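Local coordinates for AgaA (Rhizobium radiobacter, PDB 6HLX), which binds the opine agropinic acid as the substrate-binding protein of an ABC transporter, delivering it for import into the bacterium, at residues L327-S330 with F334-N337; E250-P255 with Y372-M377; A269-A274 with Y448-E453; A341-L346 with I351-D356; V194-E199 with V203-S208. All coordinates share one frame; numbering follows the deposited sequence. Where two conformers were deposited one is given.

Interaction 1: L327-S330 with F334-N337. With G9Z (agropinic acid), chain E.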
# COMPACT_ATOMS: atom_id res chain seq x y z
N LEU A 327 -2.29 -7.32 17.24
CA LEU A 327 -1.19 -7.70 16.35
C LEU A 327 -0.50 -6.46 15.80
O LEU A 327 -1.15 -5.60 15.20
CB LEU A 327 -1.71 -8.57 15.19
CG LEU A 327 -0.69 -8.94 14.10
CD1 LEU A 327 0.46 -9.81 14.66
CD2 LEU A 327 -1.39 -9.60 12.91
N ALA A 328 0.82 -6.42 15.93
CA ALA A 328 1.59 -5.36 15.29
C ALA A 328 2.94 -6.00 14.91
O ALA A 328 2.94 -7.17 14.49
CB ALA A 328 1.76 -4.15 16.23
N THR A 329 4.05 -5.28 15.02
CA THR A 329 5.38 -5.83 14.68
C THR A 329 6.43 -5.14 15.51
O THR A 329 6.25 -3.97 15.87
CB THR A 329 5.68 -5.68 13.16
OG1 THR A 329 6.94 -6.30 12.82
CG2 THR A 329 5.70 -4.19 12.69
N SER A 330 7.55 -5.83 15.77
CA SER A 330 8.68 -5.18 16.43
C SER A 330 9.69 -4.70 15.34
O SER A 330 10.67 -4.07 15.68
CB SER A 330 9.38 -6.18 17.34
OG SER A 330 9.59 -7.33 16.55
N PHE A 334 7.97 2.38 15.08
CA PHE A 334 6.70 3.13 15.22
C PHE A 334 5.49 2.22 15.40
O PHE A 334 4.54 2.60 16.06
CB PHE A 334 6.50 4.14 14.08
CG PHE A 334 6.25 3.52 12.72
CD1 PHE A 334 4.96 3.17 12.33
CD2 PHE A 334 7.30 3.30 11.83
CE1 PHE A 334 4.73 2.58 11.08
CE2 PHE A 334 7.06 2.73 10.57
CZ PHE A 334 5.78 2.39 10.20
N GLN A 335 5.50 1.01 14.80
CA GLN A 335 4.39 0.06 14.93
C GLN A 335 4.36 -0.49 16.36
O GLN A 335 3.30 -0.50 17.03
CB GLN A 335 4.57 -1.08 13.93
CG GLN A 335 4.30 -0.70 12.48
CD GLN A 335 3.05 -1.37 11.95
OE1 GLN A 335 2.48 -2.28 12.55
NE2 GLN A 335 2.61 -0.92 10.79
N GLN A 336 5.55 -0.91 16.86
CA GLN A 336 5.63 -1.40 18.24
C GLN A 336 5.19 -0.32 19.24
O GLN A 336 4.39 -0.61 20.14
CB GLN A 336 7.05 -1.86 18.57
CG GLN A 336 7.22 -2.14 20.07
CD GLN A 336 8.51 -2.84 20.35
OE1 GLN A 336 8.79 -3.87 19.77
NE2 GLN A 336 9.31 -2.28 21.23
N ASN A 337 5.69 0.91 19.09
CA ASN A 337 5.36 1.99 20.04
C ASN A 337 3.91 2.44 19.92
O ASN A 337 3.29 2.77 20.95
CB ASN A 337 6.35 3.14 19.93
CG ASN A 337 7.70 2.76 20.48
OD1 ASN A 337 7.81 2.07 21.50
ND2 ASN A 337 8.75 3.18 19.81
OAM G9Z E . 5.08 -2.67 4.47
CAB G9Z E . 4.95 -2.10 5.56
CAC G9Z E . 5.92 -2.17 6.58
CB G9Z E . 5.38 -1.30 7.75
CA G9Z E . 3.97 -0.91 7.34
C G9Z E . 3.77 0.50 7.45
O G9Z E . 4.13 1.24 6.49
N G9Z E . 3.84 -1.45 5.95
CAG G9Z E . 2.65 -1.19 5.05
CAH G9Z E . 1.50 -2.13 5.40
OAP G9Z E . 1.10 -1.80 6.73
CAI G9Z E . 0.30 -1.98 4.45
OAQ G9Z E . 0.79 -1.89 3.09
CAJ G9Z E . -0.64 -3.23 4.52
OAR G9Z E . -1.74 -3.05 3.61
CAK G9Z E . -1.17 -3.62 5.93
OAT G9Z E . -1.77 -4.93 5.87
CAL G9Z E . -2.13 -2.58 6.51
OAS G9Z E . -2.47 -2.93 7.87
OXT G9Z E . 3.28 0.95 8.52
O HOH W 1 10.62 -2.67 17.99

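Interaction 2: E250-P255 with Y372-M377. With EDO (1,2-ethanediol), chain B.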
# COMPACT_ATOMS: atom_id res chain seq x y z
N GLU A 250 -16.22 -11.19 18.71
CA GLU A 250 -17.52 -10.66 19.14
C GLU A 250 -17.52 -9.16 19.58
O GLU A 250 -18.29 -8.42 18.97
CB GLU A 250 -18.18 -11.56 20.19
CG GLU A 250 -19.63 -11.18 20.42
CD GLU A 250 -20.57 -12.26 20.93
OE1 GLU A 250 -20.10 -13.37 21.26
OE2 GLU A 250 -21.79 -11.99 20.99
N PRO A 251 -16.70 -8.67 20.54
CA PRO A 251 -16.75 -7.22 20.86
C PRO A 251 -16.55 -6.29 19.65
O PRO A 251 -17.21 -5.26 19.54
CB PRO A 251 -15.60 -7.05 21.88
CG PRO A 251 -15.49 -8.39 22.53
CD PRO A 251 -15.74 -9.37 21.42
N PHE A 252 -15.70 -6.71 18.69
CA PHE A 252 -15.40 -5.91 17.49
C PHE A 252 -16.45 -5.97 16.40
O PHE A 252 -16.27 -5.36 15.35
CB PHE A 252 -14.01 -6.29 16.94
CG PHE A 252 -12.87 -5.95 17.87
CD1 PHE A 252 -13.01 -4.96 18.84
CD2 PHE A 252 -11.63 -6.55 17.72
CE1 PHE A 252 -11.96 -4.66 19.71
CE2 PHE A 252 -10.57 -6.22 18.56
CZ PHE A 252 -10.74 -5.27 19.53
N SER A 253 -17.54 -6.73 16.61
CA SER A 253 -18.64 -6.77 15.66
C SER A 253 -19.58 -5.60 15.97
O SER A 253 -20.53 -5.37 15.24
CB SER A 253 -19.42 -8.08 15.79
OG SER A 253 -20.15 -8.13 17.01
N LYS A 254 -19.31 -4.89 17.10
CA LYS A 254 -20.17 -3.82 17.59
C LYS A 254 -19.66 -2.41 17.29
O LYS A 254 -18.61 -2.04 17.80
CB LYS A 254 -20.44 -3.98 19.10
CG LYS A 254 -21.10 -5.31 19.44
CD LYS A 254 -21.10 -5.60 20.92
CE LYS A 254 -21.59 -7.00 21.23
NZ LYS A 254 -23.00 -7.23 20.81
N PRO A 255 -20.41 -1.59 16.53
CA PRO A 255 -19.97 -0.19 16.30
C PRO A 255 -19.65 0.59 17.59
O PRO A 255 -18.72 1.39 17.58
CB PRO A 255 -21.15 0.42 15.53
CG PRO A 255 -21.73 -0.75 14.78
CD PRO A 255 -21.68 -1.86 15.82
N TYR A 372 -6.06 -12.71 13.65
CA TYR A 372 -5.87 -11.69 14.67
C TYR A 372 -7.23 -11.22 15.18
O TYR A 372 -8.23 -11.48 14.51
CB TYR A 372 -5.07 -10.49 14.08
CG TYR A 372 -5.72 -9.73 12.94
CD1 TYR A 372 -6.59 -8.67 13.19
CD2 TYR A 372 -5.37 -9.98 11.61
CE1 TYR A 372 -7.12 -7.91 12.15
CE2 TYR A 372 -5.93 -9.25 10.56
CZ TYR A 372 -6.79 -8.20 10.84
OH TYR A 372 -7.29 -7.40 9.83
N ASP A 373 -7.25 -10.50 16.32
CA ASP A 373 -8.47 -9.89 16.92
C ASP A 373 -8.54 -8.45 16.34
O ASP A 373 -9.56 -8.05 15.78
CB ASP A 373 -8.35 -9.84 18.45
CG ASP A 373 -8.27 -11.20 19.13
OD1 ASP A 373 -8.71 -12.20 18.52
OD2 ASP A 373 -7.76 -11.27 20.27
N PHE A 374 -7.43 -7.71 16.44
CA PHE A 374 -7.26 -6.40 15.80
C PHE A 374 -5.81 -6.14 15.53
O PHE A 374 -4.96 -6.83 16.09
CB PHE A 374 -7.96 -5.22 16.52
CG PHE A 374 -7.49 -4.71 17.86
CD1 PHE A 374 -7.01 -5.59 18.84
CD2 PHE A 374 -7.68 -3.37 18.21
CE1 PHE A 374 -6.69 -5.12 20.12
CE2 PHE A 374 -7.36 -2.91 19.49
CZ PHE A 374 -6.86 -3.79 20.44
N THR A 375 -5.52 -5.25 14.57
CA THR A 375 -4.12 -5.01 14.17
C THR A 375 -3.86 -3.54 13.95
O THR A 375 -4.76 -2.82 13.53
CB THR A 375 -3.72 -5.86 12.93
OG1 THR A 375 -2.32 -5.70 12.65
CG2 THR A 375 -4.51 -5.48 11.64
N VAL A 376 -2.64 -3.11 14.30
CA VAL A 376 -2.18 -1.75 14.01
C VAL A 376 -2.15 -1.62 12.47
O VAL A 376 -1.57 -2.47 11.77
CB VAL A 376 -0.80 -1.46 14.64
CG1 VAL A 376 -0.21 -0.15 14.13
CG2 VAL A 376 -0.92 -1.43 16.17
N MET A 377 -2.75 -0.55 11.96
CA MET A 377 -2.84 -0.29 10.53
C MET A 377 -1.95 0.91 10.23
O MET A 377 -2.20 1.98 10.78
CB MET A 377 -4.33 0.04 10.17
CG MET A 377 -4.53 0.58 8.74
SD MET A 377 -6.28 0.87 8.35
CE MET A 377 -6.70 2.26 9.51
C1 EDO B . -11.96 -14.68 15.71
O1 EDO B . -12.47 -14.85 17.02
C2 EDO B . -11.25 -13.31 15.63
O2 EDO B . -10.09 -13.29 16.45

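Interaction 3: A269-A274 with Y448-E453. With G9Z (agropinic acid), chain E.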
# COMPACT_ATOMS: atom_id res chain seq x y z
N ALA A 269 -0.55 10.85 22.43
CA ALA A 269 0.27 9.80 23.04
C ALA A 269 0.95 9.00 21.94
O ALA A 269 2.13 8.70 22.06
CB ALA A 269 -0.58 8.88 23.92
N ILE A 270 0.23 8.71 20.84
CA ILE A 270 0.84 7.99 19.71
C ILE A 270 1.89 8.86 19.01
O ILE A 270 3.02 8.42 18.82
CB ILE A 270 -0.22 7.44 18.72
CG1 ILE A 270 -1.11 6.37 19.41
CG2 ILE A 270 0.47 6.87 17.46
CD1 ILE A 270 -2.34 5.99 18.63
N ILE A 271 1.53 10.10 18.64
CA ILE A 271 2.43 11.03 17.94
C ILE A 271 3.73 11.25 18.73
O ILE A 271 4.82 11.15 18.16
CB ILE A 271 1.70 12.37 17.60
CG1 ILE A 271 0.55 12.12 16.59
CG2 ILE A 271 2.69 13.44 17.08
CD1 ILE A 271 -0.49 13.24 16.51
N ASN A 272 3.61 11.55 20.04
CA ASN A 272 4.76 11.86 20.89
C ASN A 272 5.62 10.67 21.27
O ASN A 272 6.83 10.83 21.40
CB ASN A 272 4.33 12.65 22.15
CG ASN A 272 3.75 14.00 21.81
OD1 ASN A 272 4.08 14.60 20.78
ND2 ASN A 272 2.86 14.53 22.65
N THR A 273 5.02 9.48 21.49
CA THR A 273 5.80 8.32 21.93
C THR A 273 6.24 7.39 20.80
O THR A 273 7.15 6.60 21.02
CB THR A 273 5.09 7.51 23.03
OG1 THR A 273 3.99 6.80 22.47
CG2 THR A 273 4.64 8.37 24.23
N ALA A 274 5.59 7.44 19.62
CA ALA A 274 5.93 6.56 18.50
C ALA A 274 6.55 7.29 17.32
O ALA A 274 7.18 6.66 16.48
CB ALA A 274 4.69 5.80 18.04
N TYR A 448 -9.12 5.63 12.88
CA TYR A 448 -7.89 6.32 12.44
C TYR A 448 -7.40 7.25 13.54
O TYR A 448 -8.22 7.93 14.18
CB TYR A 448 -8.18 7.14 11.17
CG TYR A 448 -8.83 6.34 10.06
CD1 TYR A 448 -10.22 6.28 9.96
CD2 TYR A 448 -8.07 5.72 9.08
CE1 TYR A 448 -10.83 5.55 8.94
CE2 TYR A 448 -8.67 5.00 8.04
CZ TYR A 448 -10.06 4.94 7.97
OH TYR A 448 -10.67 4.26 6.95
N PHE A 449 -6.07 7.33 13.71
CA PHE A 449 -5.51 8.15 14.78
C PHE A 449 -4.66 9.30 14.34
O PHE A 449 -4.71 10.34 15.00
CB PHE A 449 -4.68 7.27 15.74
CG PHE A 449 -5.52 6.25 16.48
CD1 PHE A 449 -6.71 6.63 17.11
CD2 PHE A 449 -5.14 4.91 16.54
CE1 PHE A 449 -7.49 5.68 17.80
CE2 PHE A 449 -5.91 3.97 17.23
CZ PHE A 449 -7.08 4.36 17.84
N MET A 450 -3.86 9.14 13.27
CA MET A 450 -2.95 10.22 12.87
C MET A 450 -2.44 10.08 11.45
O MET A 450 -2.42 8.97 10.91
CB MET A 450 -1.73 10.24 13.82
CG MET A 450 -0.91 8.96 13.76
SD MET A 450 0.64 9.03 14.66
CE MET A 450 1.64 10.03 13.52
N TRP A 451 -2.00 11.21 10.87
CA TRP A 451 -1.33 11.24 9.57
C TRP A 451 0.15 11.20 9.96
O TRP A 451 0.57 11.93 10.89
CB TRP A 451 -1.56 12.57 8.84
CG TRP A 451 -2.95 12.77 8.37
CD1 TRP A 451 -3.86 13.66 8.86
CD2 TRP A 451 -3.61 12.06 7.31
NE1 TRP A 451 -5.04 13.57 8.15
CE2 TRP A 451 -4.91 12.61 7.18
CE3 TRP A 451 -3.20 11.06 6.40
CZ2 TRP A 451 -5.82 12.14 6.23
CZ3 TRP A 451 -4.10 10.62 5.43
CH2 TRP A 451 -5.40 11.16 5.36
N ARG A 452 0.95 10.39 9.28
CA ARG A 452 2.38 10.32 9.63
C ARG A 452 3.26 10.81 8.48
O ARG A 452 2.85 10.79 7.32
CB ARG A 452 2.79 8.89 10.02
CG ARG A 452 2.80 7.90 8.85
CD ARG A 452 3.23 6.50 9.26
NE ARG A 452 3.88 5.79 8.16
CZ ARG A 452 3.66 4.52 7.84
NH1 ARG A 452 2.78 3.80 8.54
NH2 ARG A 452 4.32 3.95 6.85
N GLU A 453 4.51 11.16 8.80
CA GLU A 453 5.50 11.47 7.76
C GLU A 453 6.05 10.13 7.25
O GLU A 453 6.21 9.18 8.02
CB GLU A 453 6.67 12.28 8.33
CG GLU A 453 6.26 13.69 8.75
CD GLU A 453 7.43 14.60 9.03
OE1 GLU A 453 7.19 15.76 9.44
OE2 GLU A 453 8.59 14.16 8.85
OAM G9Z E . 5.08 -2.67 4.47
CAB G9Z E . 4.95 -2.10 5.56
CAC G9Z E . 5.92 -2.17 6.58
CB G9Z E . 5.38 -1.30 7.75
CA G9Z E . 3.97 -0.91 7.34
C G9Z E . 3.77 0.50 7.45
O G9Z E . 4.13 1.24 6.49
N G9Z E . 3.84 -1.45 5.95
CAG G9Z E . 2.65 -1.19 5.05
CAH G9Z E . 1.50 -2.13 5.40
OAP G9Z E . 1.10 -1.80 6.73
CAI G9Z E . 0.30 -1.98 4.45
OAQ G9Z E . 0.79 -1.89 3.09
CAJ G9Z E . -0.64 -3.23 4.52
OAR G9Z E . -1.74 -3.05 3.61
CAK G9Z E . -1.17 -3.62 5.93
OAT G9Z E . -1.77 -4.93 5.87
CAL G9Z E . -2.13 -2.58 6.51
OAS G9Z E . -2.47 -2.93 7.87
OXT G9Z E . 3.28 0.95 8.52

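Interaction 4: A341-L346 with I351-D356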
# COMPACT_ATOMS: atom_id res chain seq x y z
N ALA A 341 1.31 2.23 23.10
CA ALA A 341 0.44 3.36 23.46
C ALA A 341 -1.03 2.93 23.48
O ALA A 341 -1.74 3.24 24.44
CB ALA A 341 0.65 4.51 22.49
N ILE A 342 -1.47 2.15 22.46
CA ILE A 342 -2.86 1.66 22.40
C ILE A 342 -3.17 0.78 23.63
O ILE A 342 -4.22 0.94 24.25
CB ILE A 342 -3.15 0.96 21.05
CG1 ILE A 342 -3.14 2.01 19.91
CG2 ILE A 342 -4.51 0.17 21.08
CD1 ILE A 342 -3.11 1.45 18.50
N GLN A 343 -2.23 -0.11 23.99
CA GLN A 343 -2.36 -1.01 25.13
C GLN A 343 -2.57 -0.21 26.42
O GLN A 343 -3.48 -0.54 27.18
CB GLN A 343 -1.11 -1.89 25.25
CG GLN A 343 -1.11 -2.83 26.45
CD GLN A 343 0.21 -3.52 26.58
OE1 GLN A 343 1.27 -2.88 26.61
NE2 GLN A 343 0.17 -4.84 26.67
N SER A 344 -1.74 0.82 26.66
CA SER A 344 -1.86 1.61 27.89
C SER A 344 -3.12 2.48 27.89
O SER A 344 -3.78 2.58 28.93
CB SER A 344 -0.60 2.42 28.17
OG SER A 344 -0.25 3.22 27.05
N GLU A 345 -3.50 3.03 26.72
CA GLU A 345 -4.72 3.84 26.61
C GLU A 345 -5.98 3.02 26.87
O GLU A 345 -6.88 3.48 27.57
CB GLU A 345 -4.82 4.52 25.23
CG GLU A 345 -3.81 5.62 24.99
CD GLU A 345 -3.97 6.80 25.92
OE1 GLU A 345 -3.21 6.89 26.91
OE2 GLU A 345 -4.89 7.61 25.69
N LEU A 346 -6.06 1.80 26.31
CA LEU A 346 -7.25 0.96 26.45
C LEU A 346 -7.39 0.32 27.82
O LEU A 346 -8.52 0.04 28.24
CB LEU A 346 -7.35 -0.07 25.33
CG LEU A 346 -7.51 0.49 23.91
CD1 LEU A 346 -7.76 -0.63 22.92
CD2 LEU A 346 -8.64 1.56 23.82
N ILE A 351 -10.08 -2.57 28.89
CA ILE A 351 -9.75 -3.47 27.79
C ILE A 351 -8.30 -3.88 28.05
O ILE A 351 -7.41 -3.03 28.00
CB ILE A 351 -9.96 -2.84 26.39
CG1 ILE A 351 -11.46 -2.55 26.11
CG2 ILE A 351 -9.36 -3.73 25.29
CD1 ILE A 351 -11.75 -1.78 24.83
N LYS A 352 -8.10 -5.16 28.38
CA LYS A 352 -6.77 -5.70 28.69
C LYS A 352 -6.16 -6.24 27.41
O LYS A 352 -6.54 -7.31 26.93
CB LYS A 352 -6.86 -6.77 29.79
CG LYS A 352 -7.30 -6.18 31.14
CD LYS A 352 -8.04 -7.18 32.03
CE LYS A 352 -9.51 -7.35 31.67
NZ LYS A 352 -10.36 -6.23 32.17
N VAL A 353 -5.24 -5.47 26.83
CA VAL A 353 -4.60 -5.81 25.55
C VAL A 353 -3.28 -6.53 25.78
O VAL A 353 -2.45 -6.03 26.53
CB VAL A 353 -4.37 -4.51 24.71
CG1 VAL A 353 -3.62 -4.80 23.41
CG2 VAL A 353 -5.67 -3.76 24.45
N LYS A 354 -3.08 -7.68 25.11
CA LYS A 354 -1.80 -8.40 25.07
C LYS A 354 -1.24 -8.17 23.66
O LYS A 354 -2.01 -8.17 22.69
CB LYS A 354 -1.98 -9.89 25.35
CG LYS A 354 -2.45 -10.10 26.80
CD LYS A 354 -2.30 -11.52 27.30
CE LYS A 354 -2.55 -11.63 28.80
NZ LYS A 354 -1.49 -10.94 29.60
N LEU A 355 0.06 -7.90 23.54
CA LEU A 355 0.67 -7.59 22.25
C LEU A 355 1.35 -8.76 21.58
O LEU A 355 2.09 -9.52 22.24
CB LEU A 355 1.71 -6.46 22.41
CG LEU A 355 1.24 -5.13 23.01
CD1 LEU A 355 2.39 -4.15 23.09
CD2 LEU A 355 0.07 -4.54 22.22
N ASP A 356 1.17 -8.87 20.26
CA ASP A 356 1.87 -9.85 19.43
C ASP A 356 2.72 -9.02 18.49
O ASP A 356 2.19 -8.29 17.66
CB ASP A 356 0.90 -10.78 18.68
CG ASP A 356 0.23 -11.73 19.66
OD1 ASP A 356 0.94 -12.34 20.48
OD2 ASP A 356 -1.01 -11.84 19.62
O HOH W 2 -4.68 -2.82 27.90

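Interaction 5: V194-E199 with V203-S208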
# COMPACT_ATOMS: atom_id res chain seq x y z
N VAL A 194 19.50 -3.81 -0.44
CA VAL A 194 20.12 -4.44 0.74
C VAL A 194 19.13 -4.36 1.91
O VAL A 194 18.56 -3.30 2.17
CB VAL A 194 21.46 -3.75 1.07
CG1 VAL A 194 22.19 -4.49 2.20
CG2 VAL A 194 22.37 -3.65 -0.17
N PHE A 195 18.97 -5.45 2.62
CA PHE A 195 17.97 -5.53 3.68
C PHE A 195 18.51 -5.10 5.03
O PHE A 195 19.44 -5.74 5.54
CB PHE A 195 17.44 -6.98 3.78
CG PHE A 195 17.16 -7.62 2.43
CD1 PHE A 195 16.43 -6.95 1.45
CD2 PHE A 195 17.55 -8.93 2.18
CE1 PHE A 195 16.17 -7.55 0.22
CE2 PHE A 195 17.26 -9.54 0.95
CZ PHE A 195 16.59 -8.84 -0.03
N TYR A 196 17.92 -4.04 5.60
CA TYR A 196 18.29 -3.56 6.94
C TYR A 196 17.05 -3.55 7.83
O TYR A 196 16.35 -2.53 7.89
CB TYR A 196 18.90 -2.15 6.87
CG TYR A 196 20.26 -2.09 6.24
CD1 TYR A 196 21.42 -2.25 7.00
CD2 TYR A 196 20.41 -1.79 4.89
CE1 TYR A 196 22.68 -2.17 6.42
CE2 TYR A 196 21.67 -1.68 4.30
CZ TYR A 196 22.80 -1.89 5.07
OH TYR A 196 24.05 -1.79 4.48
N SER A 197 16.76 -4.69 8.50
CA SER A 197 15.57 -4.81 9.34
C SER A 197 15.64 -4.00 10.64
O SER A 197 14.59 -3.61 11.17
CB SER A 197 15.26 -6.28 9.62
OG SER A 197 15.07 -6.89 8.35
N ASP A 198 16.85 -3.74 11.16
CA ASP A 198 16.98 -2.92 12.36
C ASP A 198 17.14 -1.46 11.82
O ASP A 198 18.11 -1.19 11.11
CB ASP A 198 18.21 -3.35 13.19
CG ASP A 198 18.50 -2.40 14.34
OD1 ASP A 198 18.93 -1.26 14.07
OD2 ASP A 198 18.26 -2.78 15.50
N GLU A 199 16.20 -0.55 12.17
CA GLU A 199 16.22 0.81 11.59
C GLU A 199 17.45 1.63 11.97
O GLU A 199 17.88 2.48 11.18
CB GLU A 199 14.91 1.57 11.87
CG GLU A 199 14.59 1.77 13.34
CD GLU A 199 13.10 1.96 13.58
OE1 GLU A 199 12.73 3.07 14.03
OE2 GLU A 199 12.31 1.03 13.29
N VAL A 203 19.85 3.50 9.24
CA VAL A 203 20.27 4.91 9.31
C VAL A 203 21.80 4.97 9.35
O VAL A 203 22.41 5.76 8.60
CB VAL A 203 19.62 5.61 10.52
CG1 VAL A 203 20.26 6.98 10.78
CG2 VAL A 203 18.12 5.76 10.31
N ASN A 204 22.42 4.09 10.17
CA ASN A 204 23.89 4.07 10.25
C ASN A 204 24.55 3.70 8.91
O ASN A 204 25.62 4.23 8.58
CB ASN A 204 24.38 3.16 11.36
CG ASN A 204 25.77 3.56 11.82
OD1 ASN A 204 26.06 4.74 12.08
ND2 ASN A 204 26.67 2.59 11.93
N ALA A 205 23.91 2.82 8.12
CA ALA A 205 24.44 2.46 6.80
C ALA A 205 24.47 3.69 5.88
O ALA A 205 25.43 3.85 5.12
CB ALA A 205 23.59 1.38 6.16
N LEU A 206 23.44 4.56 5.96
CA LEU A 206 23.46 5.79 5.17
C LEU A 206 24.53 6.77 5.68
O LEU A 206 25.34 7.28 4.90
CB LEU A 206 22.08 6.49 5.18
CG LEU A 206 22.02 7.70 4.20
CD1 LEU A 206 21.90 7.24 2.73
CD2 LEU A 206 20.93 8.66 4.62
N LYS A 207 24.54 7.04 6.98
CA LYS A 207 25.48 8.00 7.57
C LYS A 207 26.94 7.58 7.46
O LYS A 207 27.81 8.44 7.37
CB LYS A 207 25.13 8.28 9.02
CG LYS A 207 23.83 9.03 9.23
CD LYS A 207 23.70 9.38 10.69
CE LYS A 207 22.37 10.00 11.00
NZ LYS A 207 21.98 9.72 12.41
N SER A 208 27.22 6.27 7.50
CA SER A 208 28.60 5.77 7.43
C SER A 208 29.07 5.60 5.97
O SER A 208 30.24 5.31 5.73
CB SER A 208 28.74 4.48 8.23
OG SER A 208 28.08 3.42 7.55

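Interaction 1: L327-S330 with F334-N337
T329 and Q335 pass each other at a slant: the methyl CG2 of T329 lies against the aliphatic start of the glutamine, 3.5 Å from Q335 CB, and stays within packing distance of CG, CD and OE1. That methyl is available because OG1 of T329 points the other way, anti to the backbone N (chi1 -176°), and bonds to the carbonyl of P358. A328 CB adds a further contact, 4.0 Å from Q335 O. At the next residue, the extended chain of Q336 brings its OE1 to 3.4 Å from S330 CB, and a water donates to S330 O and, weakly, to Q336 OE1. T329 O and Q336 N approach closely, but at an angle too poor for a hydrogen bond.

The Q335 chain bends at chi2 (-111°), which turns its amide toward the agropinic acid, and NE2 donates to OXT of the ligand over 3.0 Å. The F334 ring meets the same carboxylate with its edge, CZ lying 3.3 Å from ligand OXT. The apolar packing is consistent with the loop after strand 322-327 limiting the rotation of a glutamine whose NE2 binds the opine carboxylate.

Interaction 2: E250-P255 with Y372-M377
With CG of F252 turned away from its own carbonyl carbon (chi1 -65°) and CG of F374 held between the backbone N and carbonyl carbon (chi1 69°), the two phenyl rings are brought against each other. The contact joins the 3-10 turn 250-253 to the start of strand 374-379, a strand of the mixed sheet in one lobe of this periplasmic binding protein. The ring of F252 drives in with its far end: CZ sits over the centre of one face of F374, 3.6 Å above the plane, and CE2 comes to 3.5 Å from F374 CB. The planes are inclined at 53° and the centroids lie 4.8 Å apart, an oblique aromatic pair. F245 meets F252 edge-to-face and F249 also packs on it, while V324 and L326 of the adjacent strand add aliphatic cover in this buried cluster.

Before the turn leads into helix 255-264, E250 O accepts from both the backbone N and OG of S253, pinning the turn. The carboxylate of D373 points elsewhere, OD2 to R325 N and OD1 to an ethanediol probably from the crystallisation liquor. Its carbonyl, however, lies near the plane of the F252 ring, D373 O 3.2 Å from F252 CD2.

Interaction 3: A269-A274 with Y448-E453
A269 O, in the helix that packs I270 and I271 on F449 and M450, accepts from both the backbone N and OG1 of T273, the latter at 2.7 Å, the two reaching it from opposite faces of the carbonyl plane. This is helix 267-274, set against strand 446-451. In the conformer described, one of two modelled, the sulfur of M450 is received between the isoleucines: SD is 3.5 Å from I270 CG2 and 3.6 Å from I271 CG1. F449 meets the other branch of I270, with F449 CD2 3.7 Å from I270 CD1. Neighbouring F449 and M450 can both face the helix because a classic beta bulge opposite M241 interrupts the strand's regular pleat.

Just past the strand, R452 turns from the helix toward agropinic acid: NH2 donates to ligand O over 2.7 Å and NH1 to OXT, a two-pronged hold on the carboxylate. The axes of segments 269-274 and 448-451 cross at -51°, with helix 333-347 flanking I270 through T338 and strand 240-245 paired beside the bulge.

Interaction 4: A341-L346 with I351-D356
The carboxamide of Q343 meets strand 351-356 edge-on: V353 O sits almost exactly in its plane at the N-H edge, and NE2 reaches it over 2.9 Å in a nearly straight bond (174°). L355 lies over one face of the amide, its CG 3.8 Å from Q343 NE2 and its CD1 3.9 Å from Q343 OE1. The contact belongs to a beta-alpha-beta unit of strands 322-327 and 351-356 joined by helix 333-347; the helix returns antiparallel to the second strand, their axes 7.4 Å apart at closest. Q343 spans the gap because CG is anti to the backbone N (chi1 178°) and the chain stays extended beyond it. Its aliphatic CG also rests on V353 CB.

Towards the helix's C-terminal end the packing turns apolar: L346 CB sits 4.0 Å from I351 CB, and L346 CD1 meets V353 CG2. L346 and I351 also both touch I261 of helix 255-264. E345, elsewhere on the helix, is a ligand of a zinc site found in this protein, though empty in this chain. One water donates to Q343 O and I351 O and accepts from V353 N, while I351 N bonds directly to L346 O at 3.1 Å.

Interaction 5: V194-E199 with V203-S208
Y196 lays one face of its ring over A205, whose methyl CB is 3.5 Å from CZ and 3.6 Å from OH of the tyrosine. This is the tight side of the contact: A205 is buried, its CB nestles over the phenol end of the ring, and a chi1 of -70° keeps that ring on the backbone-N side of Y196, leaning toward the helix. V211 covers the tyrosine further. Strand 190-195 here runs by way of a short loop into helix 199-207, with D198 as the N-cap residue. The first turn is closed by V203 N donating to E199 O over 2.9 Å at 166°, with V203 CG2 also 3.4 Å from that oxygen.

By contrast, the loop between strand and helix is the exposed side, S197 and D198 lying at the surface. The E199 side chain leads away from the helix, its OE2 taken by the backbone N of S333. At the other end N204 O accepts from S208 N and S208 OG on opposite faces of its plane, the hydroxyl at 2.8 Å.

How the interactions relate
Interaction 5 comes first along the chain and belongs to a different sheet. Its centre lies about 34 Å from that of interaction 2, though its nearest atoms come to about 5 Å from interaction 1, and E199 OE2 reaches S333 N at the start of helix 333-347. The other four gather round one mixed sheet. Interactions 1 and 4 follow each other on helix 333-347, both nested within the loops closed by interactions 2 and 3, whose segments alternate in sequence. L327 N probably bonds to F374 O, A328 N probably to D356 O, and F374 packs on L346. In interactions 1 and 3, Q335 and R452 converge on the agropinic acid carboxylate, so this lobe's core packing is continuous with the opine pocket.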